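Local coordinates for DegV family protein (Thermus thermophilus, PDB 2DT8), which binds fatty acids, holding a palmitic acid in this structure, and carries a zinc ion, while its wider cellular role is not established, at residues A118-G123 and R226-Y231; K213-W218 and S248-E253; V6-S11 and S85-G90. All coordinates share one frame; numbering follows the deposited sequence.

Contact 1: residues A118-G123 and R226-Y231; sequences ASLGVG and RAYFLY
S119 and L120, at the start of helix 120-135, come down on L230 and Y228 of strand 225-231, so that a helix N-terminus of the DegV fold meets one face of the four-stranded mixed sheet. The tight part lies at S119. With OG anti to the backbone N (chi1 -172°), the hydroxyl is carried over the fork of L230, 3.1 Å from L230 CD1 and equally close to L230 CD2, while S119 CB stays 3.6 Å from L230 CD1. This hydroxyl is in apolar company on that side, and its hydrogen bond goes elsewhere, to the carboxylate of D12. L120 meets one branch of the fork: its CD1 lies 3.7 Å from L230 CD2, the two leucines crossing obliquely. Toward Y228 the packing is looser. L120 and Y228 cross at about a right angle and meet through their first carbons, CB to CB at 3.9 Å; L120 CD1 also stands at the edge of the tyrosine ring, near its plane. No solvent side exists here, since every touching residue is buried. F229 turns to the other face of the sheet, where its ring stacks with F275. L230 also touches the bound palmitic acid, which makes it a shared wall between helix start and ligand. An alanine in place of L230 would probably open a gap beside S119 OG and L120 CD1 and deprive the fatty acid of part of its lining. Space is close on the helix side as well: G123 has no side chain, and a CB there would run into L120 CD2. The first turn itself is fastened by S119 O, which accepts from both V122 N, at 2.8 Å, and G123 N.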
loop_
_atom_site.group_PDB
_atom_site.type_symbol
_atom_site.label_atom_id
_atom_site.label_comp_id
_atom_site.label_asym_id
_atom_site.label_seq_id
_atom_site.Cartn_x
_atom_site.Cartn_y
_atom_site.Cartn_z
ATOM N N ALA A 118 2.951 -0.489 -1.403
ATOM C CA ALA A 118 1.794 -1.309 -1.065
ATOM C C ALA A 118 0.834 -0.496 -0.192
ATOM O O ALA A 118 1.240 0.490 0.419
ATOM C CB ALA A 118 2.259 -2.571 -0.315
ATOM N N SER A 119 -0.427 -0.922 -0.123
ATOM C CA SER A 119 -1.456 -0.241 0.671
ATOM C C SER A 119 -1.478 1.257 0.317
ATOM O O SER A 119 -1.330 1.614 -0.858
ATOM C CB SER A 119 -1.204 -0.470 2.171
ATOM O OG SER A 119 -2.280 0.028 2.943
ATOM N N LEU A 120 -1.655 2.134 1.307
ATOM C CA LEU A 120 -1.687 3.574 1.025
ATOM C C LEU A 120 -0.395 4.133 0.436
ATOM O O LEU A 120 -0.345 5.302 0.051
ATOM C CB LEU A 120 -2.093 4.368 2.270
ATOM C CG LEU A 120 -3.607 4.431 2.466
ATOM C CD1 LEU A 120 -3.916 5.238 3.718
ATOM C CD2 LEU A 120 -4.265 5.065 1.252
ATOM N N GLY A 121 0.655 3.313 0.376
ATOM C CA GLY A 121 1.885 3.750 -0.269
ATOM C C GLY A 121 1.565 3.898 -1.751
ATOM O O GLY A 121 2.106 4.760 -2.451
ATOM N N VAL A 122 0.677 3.038 -2.242
ATOM C CA VAL A 122 0.245 3.117 -3.634
ATOM C C VAL A 122 -0.841 4.193 -3.692
ATOM O O VAL A 122 -0.840 5.069 -4.559
ATOM C CB VAL A 122 -0.368 1.782 -4.121
ATOM C CG1 VAL A 122 -0.805 1.918 -5.576
ATOM C CG2 VAL A 122 0.636 0.647 -3.956
ATOM N N GLY A 123 -1.762 4.134 -2.734
ATOM C CA GLY A 123 -2.848 5.095 -2.689
ATOM C C GLY A 123 -2.414 6.549 -2.679
ATOM O O GLY A 123 -3.033 7.376 -3.368
ATOM N N ARG A 226 3.263 14.782 3.738
ATOM C CA ARG A 226 1.951 14.146 3.791
ATOM C C ARG A 226 2.195 12.720 4.267
ATOM O O ARG A 226 3.038 12.006 3.716
ATOM C CB ARG A 226 1.284 14.144 2.415
ATOM C CG ARG A 226 0.859 15.534 1.942
ATOM C CD ARG A 226 0.388 15.527 0.499
ATOM N NE ARG A 226 -0.200 16.815 0.125
ATOM C CZ ARG A 226 -0.543 17.152 -1.114
ATOM N NH1 ARG A 226 -0.353 16.305 -2.119
ATOM N NH2 ARG A 226 -1.087 18.342 -1.348
ATOM N N ALA A 227 1.471 12.321 5.308
ATOM C CA ALA A 227 1.620 10.996 5.891
ATOM C C ALA A 227 0.333 10.173 5.798
ATOM O O ALA A 227 -0.773 10.692 5.859
ATOM C CB ALA A 227 2.060 11.120 7.335
ATOM N N TYR A 228 0.561 8.851 5.690
ATOM C CA TYR A 228 -0.589 7.981 5.548
ATOM C C TYR A 228 -0.423 6.792 6.544
ATOM O O TYR A 228 0.489 5.983 6.429
ATOM C CB TYR A 228 -0.653 7.484 4.081
ATOM C CG TYR A 228 -0.804 8.669 3.195
ATOM C CD1 TYR A 228 0.315 9.416 2.839
ATOM C CD2 TYR A 228 -2.065 9.057 2.742
ATOM C CE1 TYR A 228 0.177 10.537 2.033
ATOM C CE2 TYR A 228 -2.204 10.183 1.944
ATOM C CZ TYR A 228 -1.091 10.924 1.596
ATOM O OH TYR A 228 -1.222 12.052 0.809
ATOM N N PHE A 229 -1.363 6.764 7.505
ATOM C CA PHE A 229 -1.241 5.752 8.536
ATOM C C PHE A 229 -2.144 4.555 8.273
ATOM O O PHE A 229 -3.267 4.700 7.797
ATOM C CB PHE A 229 -1.596 6.379 9.891
ATOM C CG PHE A 229 -0.652 7.470 10.301
ATOM C CD1 PHE A 229 -0.783 8.757 9.777
ATOM C CD2 PHE A 229 0.402 7.197 11.157
ATOM C CE1 PHE A 229 0.135 9.754 10.112
ATOM C CE2 PHE A 229 1.327 8.189 11.498
ATOM C CZ PHE A 229 1.188 9.469 10.971
ATOM N N LEU A 230 -1.638 3.378 8.620
ATOM C CA LEU A 230 -2.337 2.122 8.373
ATOM C C LEU A 230 -2.293 1.163 9.564
ATOM O O LEU A 230 -1.348 1.140 10.343
ATOM C CB LEU A 230 -1.663 1.409 7.194
ATOM C CG LEU A 230 -1.704 2.179 5.870
ATOM C CD1 LEU A 230 -0.579 1.720 4.952
ATOM C CD2 LEU A 230 -3.076 1.983 5.229
ATOM N N TYR A 231 -3.405 0.417 9.681
ATOM C CA TYR A 231 -3.444 -0.572 10.741
ATOM C C TYR A 231 -4.379 -1.762 10.514
ATOM O O TYR A 231 -5.226 -1.761 9.631
ATOM C CB TYR A 231 -4.039 0.022 12.061
ATOM C CG TYR A 231 -5.472 0.365 11.850
ATOM C CD1 TYR A 231 -5.815 1.564 11.231
ATOM C CD2 TYR A 231 -6.477 -0.500 12.284
ATOM C CE1 TYR A 231 -7.148 1.892 11.039
ATOM C CE2 TYR A 231 -7.811 -0.167 12.101
ATOM C CZ TYR A 231 -8.147 1.026 11.486
ATOM O OH TYR A 231 -9.473 1.359 11.289
#

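Contact 2: residues K213-W218 and S248-E253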
loop_
_atom_site.group_PDB
_atom_site.type_symbol
_atom_site.label_atom_id
_atom_site.label_comp_id
_atom_site.label_asym_id
_atom_site.label_seq_id
_atom_site.Cartn_x
_atom_site.Cartn_y
_atom_site.Cartn_z
ATOM N N LYS A 213 12.347 8.108 15.048
ATOM C CA LYS A 213 13.745 8.459 14.840
ATOM C C LYS A 213 14.049 8.388 13.340
ATOM O O LYS A 213 14.663 9.297 12.778
ATOM C CB LYS A 213 14.657 7.489 15.602
ATOM C CG LYS A 213 16.144 7.690 15.319
ATOM C CD LYS A 213 17.001 6.672 16.073
ATOM C CE LYS A 213 18.473 6.790 15.692
ATOM N NZ LYS A 213 19.321 5.807 16.436
ATOM N N ALA A 214 13.622 7.304 12.700
ATOM C CA ALA A 214 13.845 7.121 11.267
ATOM C C ALA A 214 13.119 8.206 10.478
ATOM O O ALA A 214 13.652 8.747 9.504
ATOM C CB ALA A 214 13.353 5.745 10.829
ATOM N N PHE A 215 11.897 8.520 10.897
ATOM C CA PHE A 215 11.101 9.537 10.228
ATOM C C PHE A 215 11.740 10.917 10.292
ATOM O O PHE A 215 11.785 11.632 9.288
ATOM C CB PHE A 215 9.703 9.607 10.840
ATOM C CG PHE A 215 8.807 10.617 10.186
ATOM C CD1 PHE A 215 8.485 10.512 8.833
ATOM C CD2 PHE A 215 8.275 11.672 10.920
ATOM C CE1 PHE A 215 7.643 11.442 8.224
ATOM C CE2 PHE A 215 7.430 12.607 10.317
ATOM C CZ PHE A 215 7.115 12.490 8.972
ATOM N N ARG A 216 12.218 11.301 11.469
ATOM C CA ARG A 216 12.855 12.603 11.611
ATOM C C ARG A 216 14.088 12.695 10.709
ATOM O O ARG A 216 14.316 13.724 10.070
ATOM C CB ARG A 216 13.251 12.850 13.069
ATOM C CG ARG A 216 12.088 13.225 13.975
ATOM C CD ARG A 216 12.587 13.467 15.398
ATOM N NE ARG A 216 11.522 13.827 16.331
ATOM C CZ ARG A 216 10.966 15.032 16.412
ATOM N NH1 ARG A 216 11.368 16.010 15.613
ATOM N NH2 ARG A 216 10.004 15.260 17.299
ATOM N N ALA A 217 14.874 11.623 10.658
ATOM C CA ALA A 217 16.068 11.590 9.815
ATOM C C ALA A 217 15.672 11.772 8.349
ATOM O O ALA A 217 16.288 12.559 7.624
ATOM C CB ALA A 217 16.808 10.275 9.996
ATOM N N TRP A 218 14.643 11.049 7.914
ATOM C CA TRP A 218 14.163 11.155 6.535
ATOM C C TRP A 218 13.549 12.530 6.243
ATOM O O TRP A 218 13.711 13.075 5.143
ATOM C CB TRP A 218 13.102 10.078 6.257
ATOM C CG TRP A 218 12.416 10.240 4.936
ATOM C CD1 TRP A 218 12.836 9.762 3.726
ATOM C CD2 TRP A 218 11.224 10.989 4.679
ATOM N NE1 TRP A 218 11.981 10.168 2.736
ATOM C CE2 TRP A 218 10.976 10.919 3.289
ATOM C CE3 TRP A 218 10.328 11.703 5.488
ATOM C CZ2 TRP A 218 9.891 11.555 2.687
ATOM C CZ3 TRP A 218 9.244 12.336 4.891
ATOM C CH2 TRP A 218 9.031 12.252 3.500
ATOM N N SER A 248 5.500 15.948 16.696
ATOM C CA SER A 248 6.949 15.969 16.512
ATOM C C SER A 248 7.496 17.346 16.143
ATOM O O SER A 248 8.700 17.589 16.247
ATOM C CB SER A 248 7.348 14.983 15.412
ATOM O OG SER A 248 6.863 15.433 14.160
ATOM N N GLY A 249 6.618 18.238 15.705
ATOM C CA GLY A 249 7.061 19.555 15.301
ATOM C C GLY A 249 7.454 19.564 13.831
ATOM O O GLY A 249 7.869 20.595 13.305
ATOM N N LEU A 250 7.353 18.412 13.169
ATOM C CA LEU A 250 7.665 18.336 11.740
ATOM C C LEU A 250 6.429 18.880 11.025
ATOM O O LEU A 250 5.322 18.818 11.563
ATOM C CB LEU A 250 7.967 16.893 11.322
ATOM C CG LEU A 250 9.262 16.354 11.942
ATOM C CD1 LEU A 250 9.489 14.919 11.515
ATOM C CD2 LEU A 250 10.438 17.224 11.521
ATOM N N PRO A 251 6.593 19.431 9.810
ATOM C CA PRO A 251 5.476 19.997 9.045
ATOM C C PRO A 251 4.596 19.000 8.287
ATOM O O PRO A 251 4.589 18.965 7.057
ATOM C CB PRO A 251 6.169 20.988 8.113
ATOM C CG PRO A 251 7.459 20.287 7.811
ATOM C CD PRO A 251 7.881 19.700 9.143
ATOM N N VAL A 252 3.839 18.205 9.035
ATOM C CA VAL A 252 2.943 17.201 8.453
ATOM C C VAL A 252 1.578 17.849 8.227
ATOM O O VAL A 252 0.826 18.098 9.182
ATOM C CB VAL A 252 2.812 15.990 9.399
ATOM C CG1 VAL A 252 1.945 14.907 8.778
ATOM C CG2 VAL A 252 4.198 15.446 9.702
ATOM N N GLU A 253 1.306 18.067 6.968
ATOM C CA GLU A 253 0.044 18.718 6.630
ATOM C C GLU A 253 -1.155 17.802 6.375
ATOM O O GLU A 253 -2.298 18.234 6.308
ATOM C CB GLU A 253 0.215 19.634 5.414
ATOM C CG GLU A 253 0.720 18.954 4.153
ATOM C CD GLU A 253 0.591 19.849 2.934
ATOM O OE1 GLU A 253 0.924 21.046 3.048
ATOM O OE2 GLU A 253 0.169 19.355 1.864
#
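R216 reaches from helix 204-219 to S248 and L250 in the turn that precedes strand 252-259. From CB, its CG stands anti to the carbonyl carbon (chi1 -76°) and passes 4.0 Å from L250 CD1. The chain then runs extended from CG to NE, and L250 CG lies obliquely to the guanidinium. At the tip, CZ comes 3.4 Å from S248 O, and both terminal nitrogens turn to that oxygen. NH2 gives the better bond, 2.9 Å to S248 O with an N-H...O angle of 142°, arriving in the carbonyl plane on a lone pair, although the oxygen is tilted 20° out of the guanidinium plane. The bond from NH1 is weak. S248 CB sits over one face of the guanidinium, 3.3 Å from R216 NH2. The receiving carbonyl follows directly on helix 236-247, the helix of the beta-alpha-beta crossover between parallel strands 225-231 and 252-259, and a positive group there would be favoured by the helix end. G249 leaves the helix with positive phi, a shape that calls for glycine. S248 OG accepts from L250 N at 3.2 Å, forming an ST turn, and is also bonded to V245 O. On the inner side F215 and L250 slide past each other in opposite directions; F215 CE2 is only 3.3 Å from L250 CD1, a tight contact. V252 CG2 lies at the edge of the F215 ring, 4.2 Å from its CZ, and the rings of F154 and F275 meet F215 edge-to-face.

Contact 3: residues V6-S11 and S85-G90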
loop_
_atom_site.group_PDB
_atom_site.type_symbol
_atom_site.label_atom_id
_atom_site.label_comp_id
_atom_site.label_asym_id
_atom_site.label_seq_id
_atom_site.Cartn_x
_atom_site.Cartn_y
_atom_site.Cartn_z
ATOM N N VAL A 6 -6.473 4.427 -12.900
ATOM C CA VAL A 6 -6.895 3.088 -12.522
ATOM C C VAL A 6 -5.867 2.561 -11.523
ATOM O O VAL A 6 -4.673 2.837 -11.637
ATOM C CB VAL A 6 -6.918 2.118 -13.735
ATOM C CG1 VAL A 6 -7.160 0.673 -13.258
ATOM C CG2 VAL A 6 -7.999 2.542 -14.718
ATOM N N THR A 7 -6.340 1.863 -10.503
ATOM C CA THR A 7 -5.438 1.251 -9.546
ATOM C C THR A 7 -6.062 -0.081 -9.134
ATOM O O THR A 7 -7.081 -0.484 -9.704
ATOM C CB THR A 7 -5.185 2.177 -8.311
ATOM O OG1 THR A 7 -4.148 1.612 -7.495
ATOM C CG2 THR A 7 -6.455 2.353 -7.479
ATOM N N ASP A 8 -5.442 -0.784 -8.194
ATOM C CA ASP A 8 -6.003 -2.048 -7.721
ATOM C C ASP A 8 -6.460 -1.857 -6.276
ATOM O O ASP A 8 -6.121 -0.852 -5.637
ATOM C CB ASP A 8 -4.979 -3.180 -7.860
ATOM C CG ASP A 8 -3.743 -2.947 -7.040
ATOM O OD1 ASP A 8 -3.828 -3.104 -5.808
ATOM O OD2 ASP A 8 -2.684 -2.596 -7.614
ATOM N N SER A 9 -7.226 -2.812 -5.755
ATOM C CA SER A 9 -7.765 -2.685 -4.408
ATOM C C SER A 9 -6.735 -2.594 -3.292
ATOM O O SER A 9 -7.049 -2.087 -2.211
ATOM C CB SER A 9 -8.745 -3.830 -4.123
ATOM O OG SER A 9 -8.089 -5.075 -4.069
ATOM N N THR A 10 -5.514 -3.065 -3.530
ATOM C CA THR A 10 -4.510 -2.994 -2.477
ATOM C C THR A 10 -3.999 -1.579 -2.227
ATOM O O THR A 10 -3.178 -1.374 -1.340
ATOM C CB THR A 10 -3.297 -3.956 -2.710
ATOM O OG1 THR A 10 -2.483 -3.480 -3.788
ATOM C CG2 THR A 10 -3.786 -5.365 -3.008
ATOM N N SER A 11 -4.464 -0.601 -3.003
ATOM C CA SER A 11 -4.050 0.782 -2.761
ATOM C C SER A 11 -4.747 1.281 -1.483
ATOM O O SER A 11 -4.413 2.332 -0.950
ATOM C CB SER A 11 -4.396 1.673 -3.958
ATOM O OG SER A 11 -5.754 1.562 -4.337
ATOM N N SER A 85 -2.327 3.645 -14.990
ATOM C CA SER A 85 -2.621 2.518 -14.094
ATOM C C SER A 85 -1.492 2.330 -13.075
ATOM O O SER A 85 -0.388 1.919 -13.439
ATOM C CB SER A 85 -2.780 1.266 -14.970
ATOM O OG SER A 85 -3.703 0.323 -14.438
ATOM N N LEU A 86 -1.775 2.629 -11.806
ATOM C CA LEU A 86 -0.805 2.562 -10.704
ATOM C C LEU A 86 -1.056 1.328 -9.837
ATOM O O LEU A 86 -2.164 1.068 -9.386
ATOM C CB LEU A 86 -0.899 3.822 -9.838
ATOM C CG LEU A 86 -0.055 5.003 -10.321
ATOM C CD1 LEU A 86 -0.409 5.356 -11.746
ATOM C CD2 LEU A 86 -0.265 6.193 -9.401
ATOM N N HIS A 87 0.055 0.599 -9.627
ATOM C CA HIS A 87 -0.074 -0.605 -8.828
ATOM C C HIS A 87 0.967 -1.098 -7.766
ATOM O O HIS A 87 2.103 -0.643 -7.743
ATOM C CB HIS A 87 -0.183 -1.748 -9.859
ATOM C CG HIS A 87 -1.423 -1.523 -10.683
ATOM N ND1 HIS A 87 -2.678 -1.732 -10.213
ATOM C CD2 HIS A 87 -1.514 -1.079 -12.007
ATOM C CE1 HIS A 87 -3.504 -1.418 -11.230
ATOM N NE2 HIS A 87 -2.835 -1.025 -12.317
ATOM N N ILE A 88 0.494 -2.043 -6.934
ATOM C CA ILE A 88 1.379 -2.521 -5.890
ATOM C C ILE A 88 2.626 -3.055 -6.584
ATOM O O ILE A 88 2.605 -3.516 -7.730
ATOM C CB ILE A 88 0.572 -3.649 -5.223
ATOM C CG1 ILE A 88 1.475 -4.403 -4.245
ATOM C CG2 ILE A 88 -0.017 -4.632 -6.267
ATOM C CD1 ILE A 88 0.684 -5.357 -3.328
ATOM N N SER A 89 3.708 -3.017 -5.823
ATOM C CA SER A 89 5.013 -3.508 -6.235
ATOM C C SER A 89 4.997 -4.819 -7.018
ATOM O O SER A 89 4.388 -5.811 -6.599
ATOM C CB SER A 89 5.891 -3.699 -5.001
ATOM O OG SER A 89 7.124 -4.301 -5.350
ATOM N N GLY A 90 5.705 -4.819 -8.147
ATOM C CA GLY A 90 5.811 -6.012 -8.966
ATOM C C GLY A 90 6.526 -7.203 -8.324
ATOM O O GLY A 90 6.464 -8.329 -8.799
#
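At the C-terminal ends of parallel strands 3-8 and 82-87, D8 and H87 join in a His-carboxylate hydrogen bond. H87 ND1 donates to D8 OD2 at 2.7 Å, on the anti lone pair of that oxygen; the oxygen lies in the ring plane, and the ring and carboxylate planes are only 18° apart. I88 N brings a second N-H to D8 OD2, at 3.3 Å on the syn lone pair, so that two donors grip one buried oxygen. The other oxygen, D8 OD1, turns back to its own segment and accepts from T10 N at 2.8 Å. This is an Asx turn, and it leads strand 3-8 into the short 3-10 segment 9-11. On the far side of the imidazole, H87 NE2 is 2.7 Å from S85 OG, either of which could be the donor, and Y73 is hydrogen-bonded to the same hydroxyl. The ring is thus held at both nitrogens and its rotation fixed. The strands that carry D8 and H87 run nearly the same way and are paired in parallel within the mixed sheet, with L86 N donating to V6 O at 2.9 Å. Next along, T7 OG1, anti to the backbone N (chi1 -172°), donates to L86 O at 2.8 Å, from a position tilted 31° from the carbonyl plane. V6 and S85 share a face of the sheet, V6 CG1 against S85 OG. I88 crosses T10 at about a right angle, with I88 CB 3.4 Å from T10 OG1, and also touches the bound palmitic acid.

The three contacts form a chain in space, with contact 1 in the middle. Its centre lies about 12 Å from that of contact 3, and the two touch through L120 CD2 and S11 O at 3.5 Å and through V122 CG2 against I88 CA. Contact 2 is about 16 Å away, centre to centre, but is tied to contact 1 by a salt bridge of 3.1 Å from R226 NE to E253 OE2 across neighbouring strands. Contacts 2 and 3 stay about 17 Å apart at their nearest atoms. Palmitic acid touches L230 of contact 1 and I88 of contact 3, whereas F215 of contact 2 is about 12 Å from it. The zinc ligands E67 and E105 belong to none of the three.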